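Local coordinates for protein thiamine-monophosphate kinase (Stenotrophomonas maltophilia, PDB 6XEP) that probably catalyses the ATP-dependent phosphorylation of thiamine monophosphate to thiamine diphosphate, the active form of vitamin B1, at residues Trp163-Leu168 / Asp275-Phe280. Residues are numbered along the deposited sequence; the frame is centred on the assembly and turned at random.
Sequences WVSGTL and DYELCF
Ser165 OG lies between two groups of the opposing strand: it donates to Glu277 OE1 at 2.7 Å and accepts the backbone N-H of Leu278 at 2.9 Å, the latter nearly straight at 175°. A chi1 of 62°, with OG between the backbone N and carbonyl carbon, sets the hydroxyl in this position, where it takes the place of a main-chain acceptor for Leu278 N. Glu277 OE1 is met on its anti side, somewhat out of the carboxylate plane. The Glu277 chain bends at chi2, which swings the carboxylate alongside the loop 166-168. There OE2 comes within 3.4 Å of Gly166 CA and receives a weak bond from Thr167 N. The same oxygen forms salt bridges with Arg200 and Arg207, so this buried charge is probably balanced.

At the other end, Trp163 and Phe280 form an antiparallel hydrogen-bonded pair, with Trp163 N to Phe280 O at 2.8 Å and Phe280 N to Trp163 O at 2.9 Å. Trp163 CB sits over one face of the Phe280 ring in a CH-pi contact, 3.6 Å from its centroid. The indole is nearly parallel to the phenyl (8°) but slid aside, with little overlap.

These strands, 161-165 and 277-282, are neighbours inside the mixed sheet of the AIR synthase-related C-terminal domain. Strand 301-308 flanks the former and strand 220-224 the latter, where Tyr276 and Glu277 face Val224 in a G1 bulge. Leu278 also touches Asp223 of strand 220-224, a predicted magnesium ligand, so the pairing lies next to the probable metal site. Helix 208-214 packs on Ser165, Leu278 and Phe280 through Leu210 and Leu214, while Ala85 of helix 68-85 also touches Leu278.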
# COMPACT_ATOMS: atom_id res chain seq x y z
N TRP A 163 -25.88 -16.15 -8.38
CA TRP A 163 -26.26 -14.86 -8.95
C TRP A 163 -25.02 -14.09 -9.36
O TRP A 163 -23.95 -14.28 -8.79
CB TRP A 163 -27.03 -13.98 -7.94
CG TRP A 163 -28.36 -14.53 -7.50
CD1 TRP A 163 -28.58 -15.48 -6.54
CD2 TRP A 163 -29.65 -14.15 -7.99
NE1 TRP A 163 -29.92 -15.71 -6.41
CE2 TRP A 163 -30.60 -14.90 -7.28
CE3 TRP A 163 -30.09 -13.24 -8.96
CZ2 TRP A 163 -31.98 -14.78 -7.51
CZ3 TRP A 163 -31.45 -13.11 -9.19
CH2 TRP A 163 -32.39 -13.89 -8.47
N VAL A 164 -25.18 -13.17 -10.31
CA VAL A 164 -24.10 -12.26 -10.65
C VAL A 164 -24.67 -10.89 -10.99
O VAL A 164 -25.76 -10.77 -11.54
CB VAL A 164 -23.22 -12.82 -11.81
CG1 VAL A 164 -23.99 -12.85 -13.13
CG2 VAL A 164 -21.92 -12.02 -11.93
N SER A 165 -23.93 -9.85 -10.63
CA SER A 165 -24.37 -8.48 -10.87
C SER A 165 -23.94 -8.01 -12.26
O SER A 165 -23.02 -8.55 -12.86
CB SER A 165 -23.80 -7.53 -9.81
OG SER A 165 -22.35 -7.50 -9.85
N GLY A 166 -24.63 -6.98 -12.76
CA GLY A 166 -24.21 -6.30 -13.97
C GLY A 166 -24.19 -7.21 -15.19
O GLY A 166 -25.14 -7.95 -15.48
N THR A 167 -23.11 -7.10 -15.96
CA THR A 167 -22.90 -7.88 -17.17
C THR A 167 -21.50 -8.46 -17.12
O THR A 167 -20.63 -7.95 -16.42
CB THR A 167 -23.05 -7.03 -18.45
OG1 THR A 167 -22.15 -5.91 -18.39
CG2 THR A 167 -24.50 -6.52 -18.59
N LEU A 168 -21.29 -9.54 -17.86
CA LEU A 168 -20.01 -10.23 -17.85
C LEU A 168 -19.38 -10.21 -19.23
O LEU A 168 -20.05 -10.49 -20.23
CB LEU A 168 -20.18 -11.70 -17.40
CG LEU A 168 -20.59 -11.89 -15.94
CD1 LEU A 168 -20.80 -13.40 -15.67
CD2 LEU A 168 -19.54 -11.32 -15.01
N ASP A 275 -14.00 -7.91 -15.04
CA ASP A 275 -15.40 -7.46 -14.97
C ASP A 275 -15.63 -6.57 -13.76
O ASP A 275 -16.33 -5.55 -13.85
CB ASP A 275 -16.34 -8.65 -14.90
CG ASP A 275 -16.33 -9.49 -16.15
OD1 ASP A 275 -16.60 -8.95 -17.25
OD2 ASP A 275 -16.09 -10.71 -16.02
N TYR A 276 -15.05 -6.95 -12.62
CA TYR A 276 -15.28 -6.31 -11.32
C TYR A 276 -16.78 -6.26 -11.01
O TYR A 276 -17.31 -5.27 -10.51
CB TYR A 276 -14.58 -4.93 -11.25
CG TYR A 276 -13.09 -5.16 -11.37
CD1 TYR A 276 -12.40 -5.78 -10.34
CD2 TYR A 276 -12.38 -4.85 -12.54
CE1 TYR A 276 -11.03 -6.04 -10.43
CE2 TYR A 276 -11.01 -5.11 -12.64
CZ TYR A 276 -10.35 -5.71 -11.58
OH TYR A 276 -8.99 -6.00 -11.64
N GLU A 277 -17.45 -7.38 -11.27
CA GLU A 277 -18.81 -7.65 -10.83
C GLU A 277 -18.75 -8.52 -9.58
O GLU A 277 -17.69 -8.99 -9.19
CB GLU A 277 -19.61 -8.32 -11.95
CG GLU A 277 -19.77 -7.43 -13.17
CD GLU A 277 -20.73 -6.24 -12.95
OE1 GLU A 277 -21.26 -6.05 -11.82
OE2 GLU A 277 -20.96 -5.48 -13.92
N LEU A 278 -19.90 -8.70 -8.92
CA LEU A 278 -19.97 -9.56 -7.74
C LEU A 278 -20.77 -10.82 -8.09
O LEU A 278 -21.86 -10.72 -8.64
CB LEU A 278 -20.64 -8.85 -6.56
CG LEU A 278 -19.87 -7.76 -5.85
CD1 LEU A 278 -20.65 -7.33 -4.58
CD2 LEU A 278 -18.49 -8.26 -5.47
N CYS A 279 -20.23 -11.98 -7.75
CA CYS A 279 -20.94 -13.25 -7.89
C CYS A 279 -21.25 -13.76 -6.49
O CYS A 279 -20.36 -13.75 -5.62
CB CYS A 279 -20.10 -14.27 -8.67
SG CYS A 279 -20.85 -15.90 -8.79
N PHE A 280 -22.50 -14.15 -6.24
CA PHE A 280 -22.86 -14.61 -4.90
C PHE A 280 -23.84 -15.76 -4.98
O PHE A 280 -24.43 -16.05 -6.02
CB PHE A 280 -23.42 -13.46 -4.03
CG PHE A 280 -24.61 -12.76 -4.61
CD1 PHE A 280 -24.45 -11.77 -5.57
CD2 PHE A 280 -25.90 -13.07 -4.17
CE1 PHE A 280 -25.54 -11.09 -6.09
CE2 PHE A 280 -27.01 -12.40 -4.68
CZ PHE A 280 -26.82 -11.40 -5.66